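Local coordinates for histidine kinase (PDB 6NB0), which probably transfers the gamma-phosphate of ATP to a histidine of a protein, as sensor kinases of phosphorelay systems do, at residues 55-60 against 231-236; 181-186 against 210-215. One frame throughout, in Å; residues are numbered along the deposited sequence.

Interactions 1 and 2 lie with their centres about 17 Å apart and do not touch, their nearest atoms being about 6 Å from each other. Along the chain the order is 55-60, 181-186, 210-215, 231-236, so both halves of interaction 2 fall between the halves of interaction 1. Interaction 2 belongs to the helix-on-sheet core, where helix 173-189 packs on strand 207-214; the chain then leaves that strand and reaches helix 232-238, which meets helix 44-68 in interaction 1. One contact thus builds the interior of the ATPase-like domain, and the other fastens that domain to the helical phospho-acceptor region, close to the second subunit.

Interaction 1. Residues 55-60 against 231-236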
ATOM      1  N   LEU A  55       1.020  -2.734   0.810  1.00 27.51           N
ATOM      2  CA  LEU A  55      -0.441  -2.694   0.834  1.00 31.46           C
ATOM      3  C   LEU A  55      -1.015  -4.086   1.067  1.00 28.15           C
ATOM      4  O   LEU A  55      -1.850  -4.287   1.959  1.00 33.50           O
ATOM      5  CB  LEU A  55      -0.953  -2.118  -0.494  1.00 29.03           C
ATOM      6  CG  LEU A  55      -2.376  -2.416  -0.958  1.00 37.35           C
ATOM      7  CD1 LEU A  55      -3.287  -1.924   0.112  1.00 35.66           C
ATOM      8  CD2 LEU A  55      -2.661  -1.674  -2.261  1.00 41.33           C
ATOM      9  N   PHE A  56      -0.608  -5.050   0.247  1.00 26.72           N
ATOM     10  CA  PHE A  56      -1.152  -6.392   0.374  1.00 30.07           C
ATOM     11  C   PHE A  56      -0.724  -7.027   1.682  1.00 34.71           C
ATOM     12  O   PHE A  56      -1.478  -7.819   2.256  1.00 31.55           O
ATOM     13  CB  PHE A  56      -0.722  -7.258  -0.812  1.00 26.05           C
ATOM     14  CG  PHE A  56      -1.538  -7.013  -2.052  1.00 34.56           C
ATOM     15  CD1 PHE A  56      -1.329  -5.874  -2.829  1.00 33.67           C
ATOM     16  CD2 PHE A  56      -2.554  -7.887  -2.410  1.00 46.50           C
ATOM     17  CE1 PHE A  56      -2.098  -5.630  -3.944  1.00 34.14           C
ATOM     18  CE2 PHE A  56      -3.326  -7.648  -3.526  1.00 49.11           C
ATOM     19  CZ  PHE A  56      -3.103  -6.518  -4.295  1.00 44.72           C
ATOM     20  N   MET A  57       0.473  -6.685   2.178  1.00 30.47           N
ATOM     21  CA  MET A  57       0.867  -7.215   3.482  1.00 30.80           C
ATOM     22  C   MET A  57      -0.057  -6.709   4.586  1.00 31.70           C
ATOM     23  O   MET A  57      -0.384  -7.463   5.508  1.00 32.05           O
ATOM     24  CB  MET A  57       2.322  -6.867   3.807  1.00 29.47           C
ATOM     25  CG  MET A  57       2.789  -7.596   5.062  1.00 29.97           C
ATOM     26  SD  MET A  57       4.519  -7.188   5.478  1.00 32.48           S
ATOM     27  CE  MET A  57       4.210  -5.998   6.737  1.00 31.75           C
ATOM     28  N   ARG A  58      -0.498  -5.443   4.508  1.00 29.41           N
ATOM     29  CA  ARG A  58      -1.440  -4.941   5.514  1.00 34.57           C
ATOM     30  C   ARG A  58      -2.806  -5.617   5.402  1.00 37.44           C
ATOM     31  O   ARG A  58      -3.468  -5.830   6.424  1.00 38.40           O
ATOM     32  CB  ARG A  58      -1.619  -3.421   5.412  1.00 34.26           C
ATOM     33  CG  ARG A  58      -0.332  -2.548   5.332  1.00 42.29           C
ATOM     34  CD  ARG A  58       0.475  -2.574   6.597  1.00 37.52           C
ATOM     35  NE  ARG A  58       1.550  -1.550   6.697  1.00 37.35           N
ATOM     36  CZ  ARG A  58       2.746  -1.646   6.104  1.00 34.83           C
ATOM     37  NH1 ARG A  58       3.014  -2.672   5.305  1.00 29.18           N
ATOM     38  NH2 ARG A  58       3.685  -0.719   6.294  1.00 32.99           N
ATOM     39  N   ASP A  59      -3.249  -5.932   4.181  1.00 32.97           N
ATOM     40  CA  ASP A  59      -4.474  -6.725   3.999  1.00 36.44           C
ATOM     41  C   ASP A  59      -4.336  -8.089   4.652  1.00 40.71           C
ATOM     42  O   ASP A  59      -5.260  -8.584   5.311  1.00 38.27           O
ATOM     43  CB  ASP A  59      -4.768  -6.929   2.518  1.00 40.70           C
ATOM     44  CG  ASP A  59      -5.433  -5.753   1.884  1.00 48.47           C
ATOM     45  OD1 ASP A  59      -5.898  -4.874   2.636  1.00 51.29           O
ATOM     46  OD2 ASP A  59      -5.507  -5.726   0.635  1.00 63.20           O
ATOM     47  N   HIS A  60      -3.190  -8.729   4.429  1.00 36.46           N
ATOM     48  CA  HIS A  60      -2.920 -10.029   5.022  1.00 38.34           C
ATOM     49  C   HIS A  60      -3.006  -9.967   6.540  1.00 38.19           C
ATOM     50  O   HIS A  60      -3.614 -10.834   7.176  1.00 39.61           O
ATOM     51  CB  HIS A  60      -1.542 -10.502   4.569  1.00 29.31           C
ATOM     52  CG  HIS A  60      -1.230 -11.912   4.966  1.00 30.99           C
ATOM     53  ND1 HIS A  60      -1.789 -13.002   4.336  1.00 41.13           N
ATOM     54  CD2 HIS A  60      -0.397 -12.411   5.915  1.00 36.71           C
ATOM     55  CE1 HIS A  60      -1.334 -14.115   4.893  1.00 41.73           C
ATOM     56  NE2 HIS A  60      -0.476 -13.783   5.843  1.00 38.57           N
ATOM     57  N   GLU A 231      10.207  -3.517   2.938  1.00 28.44           N
ATOM     58  CA  GLU A 231      10.137  -2.821   4.223  1.00 33.19           C
ATOM     59  C   GLU A 231      10.936  -3.547   5.296  1.00 33.70           C
ATOM     60  O   GLU A 231      10.955  -4.779   5.354  1.00 28.48           O
ATOM     61  CB  GLU A 231       8.692  -2.696   4.695  1.00 32.90           C
ATOM     62  CG  GLU A 231       7.828  -1.699   3.964  1.00 33.06           C
ATOM     63  CD  GLU A 231       6.407  -1.726   4.512  1.00 37.09           C
ATOM     64  OE1 GLU A 231       5.804  -2.836   4.533  1.00 30.55           O
ATOM     65  OE2 GLU A 231       5.907  -0.661   4.934  1.00 36.84           O
ATOM     66  N   ASN A 232      11.557  -2.766   6.182  1.00 31.73           N
ATOM     67  CA  ASN A 232      12.388  -3.346   7.229  1.00 30.69           C
ATOM     68  C   ASN A 232      11.607  -4.337   8.102  1.00 34.15           C
ATOM     69  O   ASN A 232      12.077  -5.453   8.379  1.00 30.67           O
ATOM     70  CB  ASN A 232      12.996  -2.239   8.086  1.00 34.09           C
ATOM     71  CG  ASN A 232      13.994  -2.772   9.094  1.00 45.36           C
ATOM     72  OD1 ASN A 232      13.622  -3.162  10.195  1.00 54.38           O
ATOM     73  ND2 ASN A 232      15.270  -2.787   8.721  1.00 50.78           N
ATOM     74  N   PHE A 233      10.428  -3.956   8.574  1.00 34.90           N
ATOM     75  CA  PHE A 233       9.686  -4.843   9.471  0.65 36.28           C
ATOM     76  C   PHE A 233       9.154  -6.068   8.735  1.00 34.94           C
ATOM     77  O   PHE A 233       9.013  -7.138   9.338  1.00 36.05           O
ATOM     78  CB  PHE A 233       8.540  -4.083  10.125  0.65 37.35           C
ATOM     79  CG  PHE A 233       7.591  -4.954  10.896  0.65 39.52           C
ATOM     80  CD1 PHE A 233       7.874  -5.318  12.202  0.65 48.56           C
ATOM     81  CD2 PHE A 233       6.406  -5.400  10.312  0.65 37.12           C
ATOM     82  CE1 PHE A 233       6.999  -6.116  12.924  0.65 49.62           C
ATOM     83  CE2 PHE A 233       5.525  -6.203  11.027  0.65 42.37           C
ATOM     84  CZ  PHE A 233       5.822  -6.559  12.335  0.65 46.61           C
ATOM     85  N   ALA A 234       8.831  -5.905   7.444  1.00 28.09           N
ATOM     86  CA  ALA A 234       8.438  -7.044   6.614  1.00 31.95           C
ATOM     87  C   ALA A 234       9.595  -8.024   6.447  1.00 30.95           C
ATOM     88  O   ALA A 234       9.413  -9.249   6.524  1.00 27.87           O
ATOM     89  CB  ALA A 234       7.969  -6.550   5.246  1.00 28.62           C
ATOM     90  N   ARG A 235      10.794  -7.496   6.176  1.00 26.52           N
ATOM     91  CA  ARG A 235      11.974  -8.350   6.076  1.00 29.53           C
ATOM     92  C   ARG A 235      12.252  -9.079   7.387  1.00 31.42           C
ATOM     93  O   ARG A 235      12.579 -10.271   7.378  1.00 29.88           O
ATOM     94  CB  ARG A 235      13.182  -7.519   5.647  1.00 29.40           C
ATOM     95  CG  ARG A 235      13.109  -7.089   4.178  1.00 26.89           C
ATOM     96  CD  ARG A 235      14.359  -6.299   3.728  1.00 31.33           C
ATOM     97  NE  ARG A 235      14.389  -4.910   4.204  1.00 28.50           N
ATOM     98  CZ  ARG A 235      15.195  -4.428   5.151  1.00 33.18           C
ATOM     99  NH1 ARG A 235      16.048  -5.208   5.812  1.00 28.02           N
ATOM    100  NH2 ARG A 235      15.145  -3.136   5.449  1.00 34.99           N
ATOM    101  N   ALA A 236      12.148  -8.374   8.525  1.00 30.44           N
ATOM    102  CA  ALA A 236      12.305  -9.008   9.830  1.00 36.72           C
ATOM    103  C   ALA A 236      11.264 -10.104  10.049  1.00 38.40           C
ATOM    104  O   ALA A 236      11.602 -11.219  10.474  1.00 33.09           O
ATOM    105  CB  ALA A 236      12.217  -7.957  10.942  1.00 33.74           C
TER
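A bidentate salt bridge between R58 and E231, with a small apolar patch beside it, joins helix 44-68 of the phospho-acceptor region to the start of helix 232-238 in the ATPase-like domain. The guanidinium meets the carboxylate end-on: NH1 of R58 donates to OE1 of E231 at 2.9 Å, and NH2 of R58 reaches OE2 of E231 at 2.6 Å. Both bonds are nearly straight, 163° and 167°, and each oxygen accepts the N-H on its syn lone pair. With their planes only 20° apart, the two groups are nearly coplanar. R58 gets there by a bend at chi2, which carries its tip across to the other helix, whereas E231, at the N-cap position, extends its chain beyond CG to meet it.

Alongside, M57 points at the other helix and lays its sulfur against A234, with SD of M57 3.5 Å from CB of A234. A bend at chi3 turns its methyl toward the edge of the F233 ring, a looser contact that holds for one of the two conformers modelled for F233 and is doubtful for the other. W249 of the same chain also packs on M57.

The second subunit supplies further carboxylates: NH2 of R58 also forms a salt bridge with E122 of that subunit, and NE with its D59. Three acidic groups therefore surround one buried guanidinium, which probably stabilises its positive charge and offsets the closeness of E231 to E122 of the second subunit. The shared R58 thus links the interdomain contact with the dimer interface, and the charges of the two are probably coupled.

Interaction 2. Residues 181-186 against 210-215; sequences WLLVTF and ATVSWQ
L183 packs against V212 where helix 173-189 lies on the mixed sheet of the ATPase-like domain, an alpha/beta sandwich of the kind found in histidine kinases. The helix and strand 207-214 run almost parallel: the axes of the two short segments approach to 8.7 Å and run 8° apart. From L183, CB points at the strand and comes within 4.1 Å of CG2 of V212. The next atom, CG of L183, lies anti to the backbone N (chi1 -152°) and closes to 3.7 Å from CG2 of V212. At the tip, CD2 of L183 also touches CG2 of V212 and passes on toward the start of the strand segment, ending 4.3 Å from CB of A210. The leucine and valine lie alongside with their tips heading opposite ways, and V184 comes in roughly perpendicular, its CG2 3.9 Å from CG2 of V212.

Around this centre L278 of strand 276-283 packs against L183 and F186, so the helix also covers that strand; V197 and L199 of strand 196-204 flank V212 within the sheet. V184 also meets T142 and V146 of helix 135-154. The indole NE1 of W214 donates a hydrogen bond to the carbonyl oxygen of A190, beyond the end of the helix. Farther along the contact, the F186 ring turns its edge to this indole, with CE1 of F186 4.3 Å from CH2 of W214.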
ATOM      1  N   TRP A 181       7.405  -9.747  -9.800  1.00 24.94           N
ATOM      2  CA  TRP A 181       8.424  -8.868  -9.222  1.00 25.30           C
ATOM      3  C   TRP A 181       8.737  -9.261  -7.778  1.00 27.40           C
ATOM      4  O   TRP A 181       9.904  -9.363  -7.385  1.00 24.64           O
ATOM      5  CB  TRP A 181       7.920  -7.421  -9.302  1.00 19.43           C
ATOM      6  CG  TRP A 181       8.880  -6.385  -8.728  1.00 23.81           C
ATOM      7  CD1 TRP A 181       9.815  -5.659  -9.411  1.00 25.23           C
ATOM      8  CD2 TRP A 181       8.946  -5.954  -7.357  1.00 25.24           C
ATOM      9  NE1 TRP A 181      10.483  -4.794  -8.530  1.00 24.42           N
ATOM     10  CE2 TRP A 181       9.960  -4.973  -7.268  1.00 23.00           C
ATOM     11  CE3 TRP A 181       8.245  -6.315  -6.187  1.00 25.54           C
ATOM     12  CZ2 TRP A 181      10.287  -4.340  -6.059  1.00 24.62           C
ATOM     13  CZ3 TRP A 181       8.573  -5.679  -4.990  1.00 26.97           C
ATOM     14  CH2 TRP A 181       9.586  -4.719  -4.934  1.00 25.95           C
ATOM     15  N   LEU A 182       7.695  -9.490  -6.970  1.00 22.14           N
ATOM     16  CA  LEU A 182       7.908  -9.785  -5.552  1.00 24.17           C
ATOM     17  C   LEU A 182       8.483 -11.177  -5.365  1.00 24.18           C
ATOM     18  O   LEU A 182       9.352 -11.388  -4.510  1.00 25.85           O
ATOM     19  CB  LEU A 182       6.583  -9.638  -4.789  1.00 24.88           C
ATOM     20  CG  LEU A 182       6.610  -9.920  -3.271  1.00 23.70           C
ATOM     21  CD1 LEU A 182       7.623  -8.997  -2.565  1.00 24.11           C
ATOM     22  CD2 LEU A 182       5.207  -9.707  -2.669  1.00 22.85           C
ATOM     23  N   LEU A 183       8.008 -12.137  -6.167  1.00 26.01           N
ATOM     24  CA  LEU A 183       8.557 -13.491  -6.150  1.00 25.72           C
ATOM     25  C   LEU A 183      10.077 -13.465  -6.311  1.00 29.77           C
ATOM     26  O   LEU A 183      10.807 -14.119  -5.553  1.00 27.36           O
ATOM     27  CB  LEU A 183       7.902 -14.300  -7.276  1.00 32.26           C
ATOM     28  CG  LEU A 183       7.743 -15.809  -7.164  1.00 43.23           C
ATOM     29  CD1 LEU A 183       6.673 -16.117  -6.113  1.00 33.35           C
ATOM     30  CD2 LEU A 183       7.378 -16.397  -8.535  1.00 42.37           C
ATOM     31  N   VAL A 184      10.573 -12.700  -7.296  1.00 25.36           N
ATOM     32  CA  VAL A 184      12.022 -12.620  -7.515  1.00 27.57           C
ATOM     33  C   VAL A 184      12.697 -11.730  -6.467  1.00 28.13           C
ATOM     34  O   VAL A 184      13.774 -12.062  -5.955  1.00 25.41           O
ATOM     35  CB  VAL A 184      12.332 -12.121  -8.947  1.00 24.87           C
ATOM     36  CG1 VAL A 184      13.860 -12.111  -9.193  1.00 24.84           C
ATOM     37  CG2 VAL A 184      11.619 -13.023 -10.017  1.00 24.33           C
ATOM     38  N   THR A 185      12.109 -10.571  -6.170  1.00 24.65           N
ATOM     39  CA  THR A 185      12.728  -9.641  -5.216  1.00 22.90           C
ATOM     40  C   THR A 185      12.897 -10.286  -3.838  1.00 23.64           C
ATOM     41  O   THR A 185      13.919 -10.083  -3.164  1.00 26.12           O
ATOM     42  CB  THR A 185      11.873  -8.375  -5.120  1.00 23.39           C
ATOM     43  OG1 THR A 185      11.893  -7.701  -6.388  1.00 24.06           O
ATOM     44  CG2 THR A 185      12.404  -7.417  -4.053  1.00 25.92           C
ATOM     45  N   PHE A 186      11.902 -11.050  -3.395  1.00 24.61           N
ATOM     46  CA  PHE A 186      12.026 -11.724  -2.099  1.00 26.81           C
ATOM     47  C   PHE A 186      13.248 -12.638  -2.076  1.00 23.48           C
ATOM     48  O   PHE A 186      14.021 -12.658  -1.102  1.00 24.21           O
ATOM     49  CB  PHE A 186      10.746 -12.519  -1.800  1.00 25.48           C
ATOM     50  CG  PHE A 186      10.793 -13.246  -0.468  1.00 25.00           C
ATOM     51  CD1 PHE A 186      11.311 -14.515  -0.375  1.00 25.31           C
ATOM     52  CD2 PHE A 186      10.349 -12.614   0.687  1.00 27.45           C
ATOM     53  CE1 PHE A 186      11.396 -15.170   0.866  1.00 27.99           C
ATOM     54  CE2 PHE A 186      10.417 -13.246   1.925  1.00 32.45           C
ATOM     55  CZ  PHE A 186      10.928 -14.526   2.014  1.00 28.43           C
ATOM     56  N   ALA A 210       5.154 -20.457 -12.398  1.00 30.26           N
ATOM     57  CA  ALA A 210       6.375 -19.669 -12.230  1.00 28.54           C
ATOM     58  C   ALA A 210       7.001 -20.064 -10.904  1.00 36.32           C
ATOM     59  O   ALA A 210       6.325 -20.028  -9.867  1.00 35.47           O
ATOM     60  CB  ALA A 210       6.083 -18.166 -12.246  1.00 26.00           C
ATOM     61  N   THR A 211       8.279 -20.444 -10.934  1.00 28.83           N
ATOM     62  CA  THR A 211       8.985 -20.891  -9.740  1.00 29.39           C
ATOM     63  C   THR A 211      10.285 -20.117  -9.641  1.00 31.40           C
ATOM     64  O   THR A 211      11.007 -19.989 -10.635  1.00 28.61           O
ATOM     65  CB  THR A 211       9.270 -22.397  -9.788  1.00 33.06           C
ATOM     66  OG1 THR A 211       8.025 -23.105  -9.796  1.00 37.05           O
ATOM     67  CG2 THR A 211      10.089 -22.819  -8.573  1.00 33.25           C
ATOM     68  N   VAL A 212      10.567 -19.579  -8.457  1.00 28.04           N
ATOM     69  CA  VAL A 212      11.857 -18.959  -8.172  1.00 27.16           C
ATOM     70  C   VAL A 212      12.605 -19.913  -7.249  1.00 29.71           C
ATOM     71  O   VAL A 212      12.050 -20.362  -6.240  1.00 26.63           O
ATOM     72  CB  VAL A 212      11.694 -17.560  -7.554  1.00 26.84           C
ATOM     73  CG1 VAL A 212      13.021 -17.046  -7.051  1.00 27.40           C
ATOM     74  CG2 VAL A 212      11.113 -16.572  -8.578  1.00 27.31           C
ATOM     75  N   SER A 213      13.831 -20.287  -7.628  1.00 27.10           N
ATOM     76  CA  SER A 213      14.626 -21.202  -6.827  0.53 29.09           C
ATOM     77  C   SER A 213      16.007 -20.609  -6.597  1.00 31.35           C
ATOM     78  O   SER A 213      16.583 -19.976  -7.487  1.00 28.67           O
ATOM     79  CB  SER A 213      14.742 -22.591  -7.475  0.53 34.68           C
ATOM     80  OG  SER A 213      15.360 -22.534  -8.745  0.53 34.36           O
ATOM     81  N   TRP A 214      16.526 -20.803  -5.385  1.00 30.06           N
ATOM     82  CA  TRP A 214      17.797 -20.178  -5.028  1.00 28.24           C
ATOM     83  C   TRP A 214      18.325 -20.781  -3.742  1.00 33.26           C
ATOM     84  O   TRP A 214      17.563 -21.324  -2.935  1.00 30.23           O
ATOM     85  CB  TRP A 214      17.636 -18.653  -4.869  1.00 30.66           C
ATOM     86  CG  TRP A 214      17.075 -18.170  -3.558  1.00 28.93           C
ATOM     87  CD1 TRP A 214      17.752 -17.477  -2.588  1.00 29.36           C
ATOM     88  CD2 TRP A 214      15.710 -18.282  -3.091  1.00 27.14           C
ATOM     89  NE1 TRP A 214      16.899 -17.163  -1.541  1.00 29.20           N
ATOM     90  CE2 TRP A 214      15.648 -17.653  -1.821  1.00 30.03           C
ATOM     91  CE3 TRP A 214      14.544 -18.860  -3.611  1.00 27.96           C
ATOM     92  CZ2 TRP A 214      14.460 -17.572  -1.075  1.00 27.23           C
ATOM     93  CZ3 TRP A 214      13.366 -18.781  -2.869  1.00 30.65           C
ATOM     94  CH2 TRP A 214      13.333 -18.147  -1.618  1.00 33.20           C
ATOM     95  N   GLN A 215      19.647 -20.704  -3.573  1.00 30.63           N
ATOM     96  CA  GLN A 215      20.270 -21.072  -2.307  1.00 30.68           C
ATOM     97  C   GLN A 215      20.134 -19.898  -1.342  1.00 32.40           C
ATOM     98  O   GLN A 215      20.730 -18.838  -1.552  1.00 34.29           O
ATOM     99  CB  GLN A 215      21.737 -21.454  -2.520  1.00 35.52           C
ATOM    100  CG  GLN A 215      22.246 -22.383  -1.446  1.00 60.03           C
ATOM    101  CD  GLN A 215      21.684 -23.791  -1.580  1.00 74.26           C
ATOM    102  OE1 GLN A 215      21.576 -24.520  -0.595  1.00 86.74           O
ATOM    103  NE2 GLN A 215      21.332 -24.181  -2.805  1.00 71.32           N
TER